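Local structure of protein PTHB1 (Homo sapiens, 4YD8) at residues G27-A32 and P334-V339; L135-C140 and D162-V167; A189-T194 and I252-F257; C203-S208 and D240-I245. The protein is a subunit, represented here by its N-terminal seven-bladed beta-propeller, of the BBSome, a coat complex thought to sort membrane proteins to primary cilia. All coordinates share one frame; numbering follows the deposited sequence. Where two conformers were deposited one is given.

Interaction 1 of 4, residues G27-A32 and P334-V339; sequences GCLCLA and PVAVRV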
loop_
_atom_site.group_PDB
_atom_site.type_symbol
_atom_site.label_atom_id
_atom_site.label_comp_id
_atom_site.label_asym_id
_atom_site.label_seq_id
_atom_site.Cartn_x
_atom_site.Cartn_y
_atom_site.Cartn_z
ATOM N N GLY A 27 2.546 4.859 1.548
ATOM C CA GLY A 27 1.332 4.928 2.341
ATOM C C GLY A 27 0.278 5.845 1.740
ATOM O O GLY A 27 -0.914 5.633 1.948
ATOM N N CYS A 28 0.713 6.858 0.989
ATOM C CA CYS A 28 -0.188 7.903 0.500
ATOM C C CYS A 28 -0.928 7.514 -0.780
ATOM O O CYS A 28 -1.800 8.246 -1.212
ATOM C CB CYS A 28 0.588 9.196 0.233
ATOM S SG CYS A 28 1.092 10.057 1.752
ATOM N N LEU A 29 -0.539 6.399 -1.392
ATOM C CA LEU A 29 -1.119 5.967 -2.679
ATOM C C LEU A 29 -1.918 4.668 -2.532
ATOM O O LEU A 29 -1.404 3.670 -2.005
ATOM C CB LEU A 29 0.001 5.773 -3.712
ATOM C CG LEU A 29 -0.448 5.188 -5.057
ATOM C CD1 LEU A 29 -1.403 6.152 -5.767
ATOM C CD2 LEU A 29 0.774 4.858 -5.922
ATOM N N CYS A 30 -3.160 4.671 -3.001
ATOM C CA CYS A 30 -3.970 3.476 -2.967
ATOM C C CYS A 30 -4.695 3.311 -4.300
ATOM O O CYS A 30 -5.172 4.284 -4.879
ATOM C CB CYS A 30 -4.964 3.547 -1.800
ATOM S SG CYS A 30 -5.954 2.068 -1.593
ATOM N N LEU A 31 -4.713 2.082 -4.789
ATOM C CA LEU A 31 -5.427 1.735 -6.020
ATOM C C LEU A 31 -6.532 0.739 -5.695
ATOM O O LEU A 31 -6.246 -0.404 -5.339
ATOM C CB LEU A 31 -4.471 1.124 -7.048
ATOM C CG LEU A 31 -3.989 1.875 -8.287
ATOM C CD1 LEU A 31 -3.099 0.952 -9.131
ATOM C CD2 LEU A 31 -5.162 2.405 -9.130
ATOM N N ALA A 32 -7.790 1.151 -5.823
ATOM C CA ALA A 32 -8.876 0.258 -5.424
ATOM C C ALA A 32 -10.210 0.670 -6.013
ATOM O O ALA A 32 -10.390 1.816 -6.428
ATOM C CB ALA A 32 -8.994 0.225 -3.874
ATOM N N PRO A 334 10.018 7.497 -7.502
ATOM C CA PRO A 334 8.759 7.035 -6.914
ATOM C C PRO A 334 8.896 6.785 -5.405
ATOM O O PRO A 334 9.856 6.145 -4.979
ATOM C CB PRO A 334 8.484 5.736 -7.669
ATOM C CG PRO A 334 9.884 5.214 -8.022
ATOM C CD PRO A 334 10.756 6.423 -8.196
ATOM N N VAL A 335 7.962 7.301 -4.614
ATOM C CA VAL A 335 7.868 6.900 -3.209
ATOM C C VAL A 335 6.861 5.788 -3.033
ATOM O O VAL A 335 6.832 5.138 -1.997
ATOM C CB VAL A 335 7.451 8.044 -2.276
ATOM C CG1 VAL A 335 8.562 9.044 -2.142
ATOM C CG2 VAL A 335 6.125 8.679 -2.733
ATOM N N ALA A 336 6.000 5.596 -4.035
ATOM C CA ALA A 336 5.064 4.480 -4.028
ATOM C C ALA A 336 4.753 4.059 -5.450
ATOM O O ALA A 336 4.723 4.892 -6.352
ATOM C CB ALA A 336 3.759 4.840 -3.299
ATOM N N VAL A 337 4.515 2.765 -5.625
ATOM C CA VAL A 337 4.093 2.215 -6.909
ATOM C C VAL A 337 2.977 1.222 -6.655
ATOM O O VAL A 337 3.008 0.472 -5.664
ATOM C CB VAL A 337 5.272 1.549 -7.663
ATOM C CG1 VAL A 337 5.966 0.476 -6.803
ATOM C CG2 VAL A 337 4.804 0.971 -8.973
ATOM N N ARG A 338 1.963 1.254 -7.517
ATOM C CA ARG A 338 0.863 0.293 -7.477
ATOM C C ARG A 338 0.563 -0.218 -8.878
ATOM O O ARG A 338 0.897 0.442 -9.865
ATOM C CB ARG A 338 -0.390 0.934 -6.854
ATOM C CG ARG A 338 -0.199 1.305 -5.373
ATOM C CD ARG A 338 -0.242 0.045 -4.524
ATOM N NE ARG A 338 -0.227 0.339 -3.088
ATOM C CZ ARG A 338 0.866 0.589 -2.381
ATOM N NH1 ARG A 338 2.061 0.592 -2.963
ATOM N NH2 ARG A 338 0.762 0.839 -1.080
ATOM N N VAL A 339 -0.055 -1.393 -8.959
ATOM C CA VAL A 339 -0.522 -1.949 -10.227
ATOM C C VAL A 339 -2.010 -2.219 -10.141
ATOM O O VAL A 339 -2.485 -2.736 -9.144
ATOM C CB VAL A 339 0.218 -3.261 -10.578
ATOM C CG1 VAL A 339 -0.339 -3.891 -11.853
ATOM C CG2 VAL A 339 1.696 -2.976 -10.731
HETATM O O HOH W 1 3.536 2.303 -0.383
HETATM O O HOH W 2 -2.368 0.776 -0.691
HETATM O O HOH W 3 -3.516 -0.052 -3.296
#
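Arg338 NH2 hands protons to two waters that lie between it and the backbone of Gly27 and Leu29. Water 1 accepts from Arg338 NH2 at 3.2 Å and only weakly from Gly27 N; water 2 also accepts from NH2, but its link to Leu29 O is weak and not certain. These two segments are the innermost strands of adjoining blades in the beta-propeller, at the seam where the ring closes: strand 8-17 and strands 334-342, 348-353 and 357-362 make up one blade, and 29-32 begins the next. Strands 29-32 and 336-339 run parallel, 5° apart, with axes 7.3 Å from each other. No hydrogen bond joins the two segments directly, and the junction is made by side chains and water.

The Arg338 chain bends at chi2 (-75°), and its NH1 donates to Val337 O at 2.9 Å, which holds the guanidinium against its own strand. That oxygen lies in the guanidinium plane, although NH1 stands above the plane of the carbonyl. Leu29 O sits over one guanidinium face.

Nearer the backbone the contact is aliphatic. Leu29 and Arg338 slide past each other in opposite directions, with Leu29 CD2 3.7 Å from Arg338 CG. Leu29 CB meets Ala336 CB at 3.9 Å, and the Leu29 side chain also rests on Leu352, the residue faced by the classic beta bulge at Val335 and Ala336. Leu31 was modelled in two positions; in one, CD1 comes close to Arg338 CB, a tentative contact. Close by, water 3 accepts from Leu31 N at 2.9 Å and weakly from Arg338 NE.

Interaction 2 of 4, residues L135-C140 and D162-V167; sequences LQRTAC and DGMLMV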
loop_
_atom_site.group_PDB
_atom_site.type_symbol
_atom_site.label_atom_id
_atom_site.label_comp_id
_atom_site.label_asym_id
_atom_site.label_seq_id
_atom_site.Cartn_x
_atom_site.Cartn_y
_atom_site.Cartn_z
ATOM N N LEU A 135 -7.556 8.847 18.347
ATOM C CA LEU A 135 -6.453 8.027 18.843
ATOM C C LEU A 135 -5.856 8.618 20.110
ATOM O O LEU A 135 -5.664 9.833 20.212
ATOM C CB LEU A 135 -5.363 7.885 17.771
ATOM C CG LEU A 135 -5.853 7.438 16.391
ATOM C CD1 LEU A 135 -4.684 7.243 15.441
ATOM C CD2 LEU A 135 -6.666 6.163 16.489
ATOM N N GLN A 136 -5.556 7.757 21.075
ATOM C CA GLN A 136 -4.999 8.218 22.340
ATOM C C GLN A 136 -3.490 8.442 22.224
ATOM O O GLN A 136 -2.866 9.000 23.125
ATOM C CB GLN A 136 -5.311 7.217 23.456
ATOM N N ARG A 137 -2.911 7.995 21.112
ATOM C CA ARG A 137 -1.479 8.152 20.838
ATOM C C ARG A 137 -1.260 8.556 19.387
ATOM O O ARG A 137 -2.061 8.211 18.528
ATOM C CB ARG A 137 -0.720 6.852 21.116
ATOM C CG ARG A 137 -1.065 6.201 22.429
ATOM C CD ARG A 137 -0.276 4.937 22.654
ATOM N NE ARG A 137 -0.298 4.578 24.065
ATOM C CZ ARG A 137 0.505 5.112 24.977
ATOM N NH1 ARG A 137 1.398 6.025 24.623
ATOM N NH2 ARG A 137 0.416 4.732 26.243
ATOM N N THR A 138 -0.176 9.277 19.114
ATOM C CA THR A 138 0.181 9.629 17.731
ATOM C C THR A 138 0.423 8.400 16.857
ATOM O O THR A 138 1.143 7.485 17.253
ATOM C CB THR A 138 1.442 10.495 17.699
ATOM O OG1 THR A 138 2.438 9.881 18.524
ATOM C CG2 THR A 138 1.152 11.878 18.247
ATOM N N ALA A 139 -0.154 8.397 15.654
ATOM C CA ALA A 139 -0.057 7.236 14.768
ATOM C C ALA A 139 1.198 7.246 13.908
ATOM O O ALA A 139 1.717 8.304 13.572
ATOM C CB ALA A 139 -1.304 7.158 13.855
ATOM N N CYS A 140 1.676 6.057 13.550
ATOM C CA CYS A 140 2.710 5.936 12.534
ATOM C C CYS A 140 2.115 5.421 11.219
ATOM O O CYS A 140 2.088 6.139 10.219
ATOM C CB CYS A 140 3.836 5.008 12.996
ATOM S SG CYS A 140 5.104 4.774 11.709
ATOM N N ASP A 162 5.062 5.377 19.347
ATOM C CA ASP A 162 5.819 4.799 20.458
ATOM C C ASP A 162 5.590 3.288 20.591
ATOM O O ASP A 162 5.950 2.684 21.594
ATOM C CB ASP A 162 5.519 5.536 21.788
ATOM C CG ASP A 162 4.092 5.329 22.310
ATOM O OD1 ASP A 162 3.196 4.868 21.577
ATOM O OD2 ASP A 162 3.863 5.653 23.496
ATOM N N GLY A 163 5.026 2.672 19.557
ATOM C CA GLY A 163 5.062 1.226 19.442
ATOM C C GLY A 163 3.928 0.417 20.037
ATOM O O GLY A 163 4.109 -0.749 20.378
HETATM N N MSE A 164 2.761 1.031 20.170
HETATM C CA MSE A 164 1.573 0.283 20.543
HETATM C C MSE A 164 0.843 -0.131 19.281
HETATM O O MSE A 164 0.675 0.684 18.383
HETATM C CB MSE A 164 0.643 1.107 21.435
HETATM C CG MSE A 164 -0.657 0.406 21.740
HETATM SE SE MSE A 164 -1.738 1.377 23.027
HETATM C CE MSE A 164 -1.062 0.519 24.629
ATOM N N LEU A 165 0.440 -1.397 19.217
ATOM C CA LEU A 165 -0.483 -1.843 18.175
ATOM C C LEU A 165 -1.896 -1.663 18.700
ATOM O O LEU A 165 -2.259 -2.229 19.737
ATOM C CB LEU A 165 -0.232 -3.296 17.783
ATOM C CG LEU A 165 1.144 -3.640 17.204
ATOM C CD1 LEU A 165 1.120 -5.074 16.700
ATOM C CD2 LEU A 165 1.531 -2.682 16.079
HETATM N N MSE A 166 -2.673 -0.853 17.987
HETATM C CA MSE A 166 -4.024 -0.487 18.369
HETATM C C MSE A 166 -5.004 -1.095 17.373
HETATM O O MSE A 166 -4.983 -0.769 16.184
HETATM C CB MSE A 166 -4.159 1.046 18.438
HETATM C CG MSE A 166 -3.097 1.717 19.354
HETATM SE SE MSE A 166 -3.217 3.681 19.481
HETATM C CE MSE A 166 -2.505 4.133 17.685
ATOM N N VAL A 167 -5.836 -2.006 17.866
ATOM C CA VAL A 167 -6.714 -2.791 17.015
ATOM C C VAL A 167 -8.133 -2.273 17.117
ATOM O O VAL A 167 -8.663 -2.083 18.218
ATOM C CB VAL A 167 -6.668 -4.288 17.389
ATOM C CG1 VAL A 167 -7.693 -5.072 16.590
ATOM C CG2 VAL A 167 -5.263 -4.849 17.174
HETATM O O HOH W 4 2.811 7.390 19.930
#
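The two backbones stay well apart where Arg137 faces Asp162, the CA atoms of this pair being 8.0 Å from each other, and no backbone hydrogen bond joins the segments; side chains and a water bridge the gap. The setting is one blade of the beta-propeller: 135-140 is the connection that comes from the last strand of the preceding blade and enters the first strand, 139-145, while 162-167 turns into the third strand, 164-169. Strand 155-160 runs between those two strands.

Arg137 reaches across the gap. Its CG is anti to the carbonyl carbon (chi1 -47°), the chain is extended from CG to NE, and its end meets Asp162 in a salt bridge, with Arg137 NH1 2.7 Å from Asp162 OD2. The two side chains cross at about a right angle, and the guanidinium and carboxylate planes are 39° apart. The other carboxylate oxygen, OD1, is hydrogen-bonded to Ser160 OG, which also bonds to Met164 N, so the acid is tied to the turn as well as to the arginine.

Next to the charge pair, selenomethionine Met164 crosses Arg137 at about a right angle, with its SE 3.7 Å from Arg137 NE. Phe178 of the outermost strand packs against Arg137, Asp162 and Met164 together. Deeper in the blade, Met166, also selenomethionine, brings CE to 4.2 Å from Arg137 O and 4.4 Å from Leu135 CD1; Leu135 and Met166 both lean on Ile158. At the turn, water 4 accepts from Asp162 N at 3.1 Å and is hydrogen-bonded to Thr138 OG1 at 2.9 Å.

Interaction 3 of 4, residues A189-T194 and I252-F257; sequences AYSSRT and ICIVSF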
loop_
_atom_site.group_PDB
_atom_site.type_symbol
_atom_site.label_atom_id
_atom_site.label_comp_id
_atom_site.label_asym_id
_atom_site.label_seq_id
_atom_site.Cartn_x
_atom_site.Cartn_y
_atom_site.Cartn_z
ATOM N N ALA A 189 2.506 -5.074 8.535
ATOM C CA ALA A 189 1.624 -5.808 7.621
ATOM C C ALA A 189 0.926 -6.950 8.345
ATOM O O ALA A 189 1.425 -7.474 9.340
ATOM C CB ALA A 189 2.419 -6.338 6.398
ATOM N N TYR A 190 -0.258 -7.299 7.858
ATOM C CA TYR A 190 -1.013 -8.429 8.384
ATOM C C TYR A 190 -0.945 -9.614 7.426
ATOM O O TYR A 190 -1.148 -9.463 6.213
ATOM C CB TYR A 190 -2.484 -8.042 8.628
ATOM C CG TYR A 190 -3.354 -9.232 8.996
ATOM C CD1 TYR A 190 -3.211 -9.866 10.228
ATOM C CD2 TYR A 190 -4.303 -9.731 8.109
ATOM C CE1 TYR A 190 -3.992 -10.960 10.573
ATOM C CE2 TYR A 190 -5.092 -10.822 8.449
ATOM C CZ TYR A 190 -4.929 -11.433 9.684
ATOM O OH TYR A 190 -5.697 -12.527 10.032
ATOM N N SER A 191 -0.661 -10.794 7.965
ATOM C CA SER A 191 -0.696 -12.029 7.182
ATOM C C SER A 191 -1.963 -12.813 7.507
ATOM O O SER A 191 -2.119 -13.286 8.622
ATOM C CB SER A 191 0.540 -12.886 7.467
ATOM O OG SER A 191 0.350 -14.214 7.014
ATOM N N SER A 192 -2.878 -12.948 6.549
ATOM C CA SER A 192 -4.100 -13.691 6.825
ATOM C C SER A 192 -3.811 -15.182 6.973
ATOM O O SER A 192 -4.477 -15.859 7.749
ATOM C CB SER A 192 -5.154 -13.465 5.730
ATOM O OG SER A 192 -4.617 -13.797 4.468
ATOM N N ARG A 193 -2.810 -15.688 6.250
ATOM C CA ARG A 193 -2.536 -17.123 6.264
ATOM C C ARG A 193 -2.058 -17.583 7.639
ATOM O O ARG A 193 -2.404 -18.677 8.090
ATOM C CB ARG A 193 -1.500 -17.493 5.198
ATOM N N THR A 194 -1.282 -16.744 8.313
ATOM C CA THR A 194 -0.786 -17.105 9.639
ATOM C C THR A 194 -1.489 -16.329 10.748
ATOM O O THR A 194 -1.120 -16.457 11.918
ATOM C CB THR A 194 0.721 -16.861 9.755
ATOM O OG1 THR A 194 0.982 -15.470 9.570
ATOM C CG2 THR A 194 1.480 -17.653 8.677
ATOM N N ILE A 252 7.275 -3.783 3.980
ATOM C CA ILE A 252 6.888 -5.193 3.967
ATOM C C ILE A 252 5.611 -5.328 3.159
ATOM O O ILE A 252 4.720 -4.492 3.271
ATOM C CB ILE A 252 6.603 -5.757 5.372
ATOM C CG1 ILE A 252 7.794 -5.606 6.291
ATOM C CG2 ILE A 252 6.191 -7.235 5.303
ATOM C CD1 ILE A 252 7.369 -5.727 7.750
ATOM N N CYS A 253 5.520 -6.385 2.367
ATOM C CA CYS A 253 4.331 -6.655 1.561
ATOM C C CYS A 253 4.038 -8.147 1.637
ATOM O O CYS A 253 4.890 -8.955 1.271
ATOM C CB CYS A 253 4.559 -6.230 0.104
ATOM S SG CYS A 253 3.040 -6.375 -0.932
ATOM N N ILE A 254 2.855 -8.532 2.104
ATOM C CA ILE A 254 2.529 -9.961 2.156
ATOM C C ILE A 254 1.597 -10.319 1.012
ATOM O O ILE A 254 0.526 -9.740 0.897
ATOM C CB ILE A 254 1.886 -10.346 3.483
ATOM C CG1 ILE A 254 2.862 -10.025 4.633
ATOM C CG2 ILE A 254 1.517 -11.831 3.484
ATOM C CD1 ILE A 254 2.276 -10.214 5.982
ATOM N N VAL A 255 2.006 -11.274 0.178
ATOM C CA VAL A 255 1.224 -11.643 -1.011
ATOM C C VAL A 255 1.104 -13.157 -1.202
ATOM O O VAL A 255 1.963 -13.923 -0.781
ATOM C CB VAL A 255 1.844 -11.065 -2.310
ATOM C CG1 VAL A 255 2.020 -9.567 -2.225
ATOM C CG2 VAL A 255 3.172 -11.717 -2.583
ATOM N N SER A 256 0.033 -13.574 -1.861
ATOM C CA SER A 256 -0.110 -14.952 -2.316
ATOM C C SER A 256 -0.750 -14.968 -3.702
ATOM O O SER A 256 -1.801 -14.360 -3.914
ATOM C CB SER A 256 -0.947 -15.768 -1.332
ATOM O OG SER A 256 -1.239 -17.048 -1.864
ATOM N N PHE A 257 -0.113 -15.650 -4.647
ATOM C CA PHE A 257 -0.618 -15.701 -6.017
ATOM C C PHE A 257 -0.838 -17.134 -6.506
ATOM O O PHE A 257 -1.277 -18.006 -5.756
ATOM C CB PHE A 257 0.344 -14.978 -6.965
ATOM C CG PHE A 257 0.383 -13.490 -6.773
ATOM C CD1 PHE A 257 -0.753 -12.728 -6.958
ATOM C CD2 PHE A 257 1.562 -12.853 -6.413
ATOM C CE1 PHE A 257 -0.720 -11.355 -6.784
ATOM C CE2 PHE A 257 1.605 -11.477 -6.241
ATOM C CZ PHE A 257 0.462 -10.728 -6.425
#
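Apolar contact carries this junction, and Ile254 does most of it. Its chi2 of 173° extends CD1 toward strand 189-191. That one methyl meets Ser191 CB at 3.5 Å and Ala189 CB at 3.9 Å, and it also lies 3.5 Å from Tyr190 O. Ala189 CB touches a second isoleucine, Ile252, through CG2 at 4.0 Å. Leu198 of the neighbouring strand adds to the cluster from the side of Ser191 and Ile254.

No hydrogen bond crosses between the two segments. Ser191 OG, anti to its own N (chi1 164°), is 2.9 Å from Thr194 OG1 in a hydrogen bond across the turn 192-194. Tyr190 OH is hydrogen-bonded to Asp195 OD1, within its own blade.

On the far side of strand 189-191, Tyr190 looks back to the preceding blade: its ring meets Phe147, and its side chain lies about 4 Å, nearest atoms, from Gly145, a position critical for protein stability. The strands run near-parallel, 23° apart at 7.0 Å between axes, as innermost strands of successive blades do around the axis of a beta-propeller.

Interaction 4 of 4, residues C203-S208 and D240-I245; sequences CQQVES and DWTLNI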
loop_
_atom_site.group_PDB
_atom_site.type_symbol
_atom_site.label_atom_id
_atom_site.label_comp_id
_atom_site.label_asym_id
_atom_site.label_seq_id
_atom_site.Cartn_x
_atom_site.Cartn_y
_atom_site.Cartn_z
ATOM N N CYS A 203 16.481 -2.851 15.581
ATOM C CA CYS A 203 17.670 -3.690 15.649
ATOM C C CYS A 203 17.623 -4.768 14.552
ATOM O O CYS A 203 18.284 -5.807 14.639
ATOM C CB CYS A 203 17.840 -4.298 17.056
ATOM S SG CYS A 203 16.492 -5.348 17.609
ATOM N N GLN A 204 16.847 -4.478 13.510
ATOM C CA GLN A 204 16.921 -5.167 12.218
ATOM C C GLN A 204 16.372 -6.597 12.267
ATOM O O GLN A 204 16.808 -7.479 11.522
ATOM C CB GLN A 204 18.374 -5.137 11.702
ATOM C CG GLN A 204 18.952 -3.705 11.683
ATOM C CD GLN A 204 20.395 -3.595 11.219
ATOM O OE1 GLN A 204 21.229 -4.479 11.459
ATOM N NE2 GLN A 204 20.711 -2.477 10.581
ATOM N N GLN A 205 15.386 -6.800 13.133
ATOM C CA GLN A 205 14.679 -8.070 13.247
ATOM C C GLN A 205 13.312 -8.002 12.585
ATOM O O GLN A 205 12.481 -7.172 12.963
ATOM C CB GLN A 205 14.474 -8.446 14.715
ATOM C CG GLN A 205 15.735 -8.513 15.525
ATOM C CD GLN A 205 16.148 -9.938 15.792
ATOM O OE1 GLN A 205 16.930 -10.521 15.042
ATOM N NE2 GLN A 205 15.612 -10.517 16.863
ATOM N N VAL A 206 13.066 -8.882 11.621
ATOM C CA VAL A 206 11.706 -9.121 11.169
ATOM C C VAL A 206 10.992 -9.909 12.263
ATOM O O VAL A 206 11.494 -10.923 12.713
ATOM C CB VAL A 206 11.652 -9.905 9.844
ATOM C CG1 VAL A 206 10.203 -10.097 9.402
ATOM C CG2 VAL A 206 12.415 -9.160 8.751
ATOM N N GLU A 207 9.827 -9.438 12.688
ATOM C CA GLU A 207 9.105 -10.062 13.792
ATOM C C GLU A 207 7.673 -10.384 13.410
ATOM O O GLU A 207 7.018 -9.595 12.733
ATOM C CB GLU A 207 9.110 -9.139 15.011
ATOM C CG GLU A 207 10.492 -8.699 15.418
ATOM C CD GLU A 207 10.486 -7.826 16.645
ATOM O OE1 GLU A 207 9.439 -7.205 16.930
ATOM O OE2 GLU A 207 11.529 -7.769 17.340
ATOM N N SER A 208 7.196 -11.545 13.846
ATOM C CA SER A 208 5.830 -11.959 13.569
ATOM C C SER A 208 5.110 -12.207 14.892
ATOM O O SER A 208 5.588 -12.973 15.723
ATOM C CB SER A 208 5.803 -13.221 12.709
ATOM O OG SER A 208 4.476 -13.645 12.432
ATOM N N ASP A 240 6.265 -14.556 17.845
ATOM C CA ASP A 240 6.099 -15.925 17.364
ATOM C C ASP A 240 7.404 -16.419 16.740
ATOM O O ASP A 240 7.923 -17.486 17.090
ATOM C CB ASP A 240 4.953 -16.004 16.348
ATOM C CG ASP A 240 4.533 -17.432 16.053
ATOM O OD1 ASP A 240 4.470 -18.238 17.000
ATOM O OD2 ASP A 240 4.257 -17.745 14.877
ATOM N N TRP A 241 7.936 -15.631 15.812
ATOM C CA TRP A 241 9.270 -15.883 15.292
ATOM C C TRP A 241 9.955 -14.569 14.931
ATOM O O TRP A 241 9.316 -13.535 14.797
ATOM C CB TRP A 241 9.232 -16.829 14.071
ATOM C CG TRP A 241 8.355 -16.408 12.897
ATOM C CD1 TRP A 241 7.125 -16.911 12.571
ATOM C CD2 TRP A 241 8.672 -15.444 11.878
ATOM N NE1 TRP A 241 6.654 -16.309 11.434
ATOM C CE2 TRP A 241 7.585 -15.414 10.982
ATOM C CE3 TRP A 241 9.762 -14.598 11.646
ATOM C CZ2 TRP A 241 7.546 -14.562 9.879
ATOM C CZ3 TRP A 241 9.729 -13.758 10.544
ATOM C CH2 TRP A 241 8.625 -13.748 9.671
ATOM N N THR A 242 11.272 -14.628 14.788
ATOM C CA THR A 242 12.038 -13.452 14.427
ATOM C C THR A 242 13.147 -13.849 13.445
ATOM O O THR A 242 13.597 -14.996 13.430
ATOM C CB THR A 242 12.613 -12.759 15.694
ATOM O OG1 THR A 242 13.110 -11.457 15.366
ATOM C CG2 THR A 242 13.710 -13.599 16.334
ATOM N N LEU A 243 13.550 -12.904 12.598
ATOM C CA LEU A 243 14.616 -13.139 11.622
ATOM C C LEU A 243 15.491 -11.895 11.562
ATOM O O LEU A 243 15.009 -10.800 11.265
ATOM C CB LEU A 243 14.052 -13.460 10.224
ATOM C CG LEU A 243 15.097 -13.645 9.112
ATOM C CD1 LEU A 243 15.847 -14.966 9.257
ATOM C CD2 LEU A 243 14.480 -13.531 7.722
ATOM N N ASN A 244 16.777 -12.043 11.852
ATOM C CA ASN A 244 17.658 -10.901 11.696
ATOM C C ASN A 244 18.079 -10.756 10.250
ATOM O O ASN A 244 18.722 -11.650 9.702
ATOM C CB ASN A 244 18.896 -11.014 12.578
ATOM C CG ASN A 244 19.624 -9.696 12.693
ATOM O OD1 ASN A 244 20.181 -9.202 11.718
ATOM N ND2 ASN A 244 19.585 -9.098 13.875
ATOM N N ILE A 245 17.725 -9.631 9.631
ATOM C CA ILE A 245 18.076 -9.402 8.232
ATOM C C ILE A 245 19.276 -8.470 8.059
ATOM O O ILE A 245 19.677 -8.164 6.932
ATOM C CB ILE A 245 16.890 -8.824 7.448
ATOM C CG1 ILE A 245 16.371 -7.550 8.120
ATOM C CG2 ILE A 245 15.772 -9.851 7.373
ATOM C CD1 ILE A 245 15.400 -6.772 7.255
HETATM O O HOH W 5 21.400 -6.925 12.989
HETATM O O HOH W 6 13.392 -9.748 17.623
HETATM O O HOH W 7 3.408 -15.951 13.244
#
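Two neighbouring strands of one propeller blade, the third (205-208) and the outermost (241-244), pair here as an antiparallel beta ladder. Val206 and Leu243 make a hydrogen-bonded pair, with Val206 N to Leu243 O at 2.8 Å and the return bond from Leu243 N to Val206 O. Ser208 N bonds to Trp241 O, and Ile245 N bonds to Gln204 O beyond the other end. A classic beta bulge closes the ladder: Asp240 and Trp241 both face Ser208, and Asp240 N donates to Ser208 O at 2.7 Å.

On one face of the sheet Val206, Ser208, Trp241 and Leu243 pack together. Trp241 CG takes the crowded position between N and carbonyl carbon (chi1 56°), and the indole lies against the third strand. Ser208 CB sits over the five-membered ring of Trp241, 3.5 Å from the centroid, in a CH-pi contact offset toward the rim. Val206 runs alongside Trp241, its CG1 3.9 Å from Trp241 CZ3, while its other methyl, CG2, meets Ile245 CG2 at 3.7 Å. Trp241 NE1 gives a weak hydrogen bond to Asp277 O, linking the indole to the next blade.

The other face is polar. Asn244 ND2 donates to Gln205 OE1 at 3.2 Å, bent (136° at the hydrogen), with the two amide planes 51° apart. Water 6 donates to Glu207 OE2, and the other carboxylate oxygen, OE1, bonds to Tyr209 OH.

At the bulge, apart from that face, water 7 is hydrogen-bonded to Ser208 OG and donates to Asp240 OD2, with 2.6 Å between the water and OD2.

Overall arrangement
The four contacts sample the propeller from its centre outward. Interactions 1 and 3 both set parallel inner strands of adjoining blades side by side, about 17 Å apart between centres; interaction 3 is buried and aliphatic, whereas interaction 1, at the ring closure, adds an arginine and waters. Interactions 2 and 4 lie farther out. Interaction 2, mostly buried but with an exposed aspartate, combines a salt bridge with methionine side chains (selenomethionine in the crystal), while interaction 4, partly buried, is a true backbone ladder with one apolar face and one exposed, polar face. Interactions 3 and 4 share a sheet, first strand 188-191 and last strand 241-244, and the chain then passes to strand 249-255.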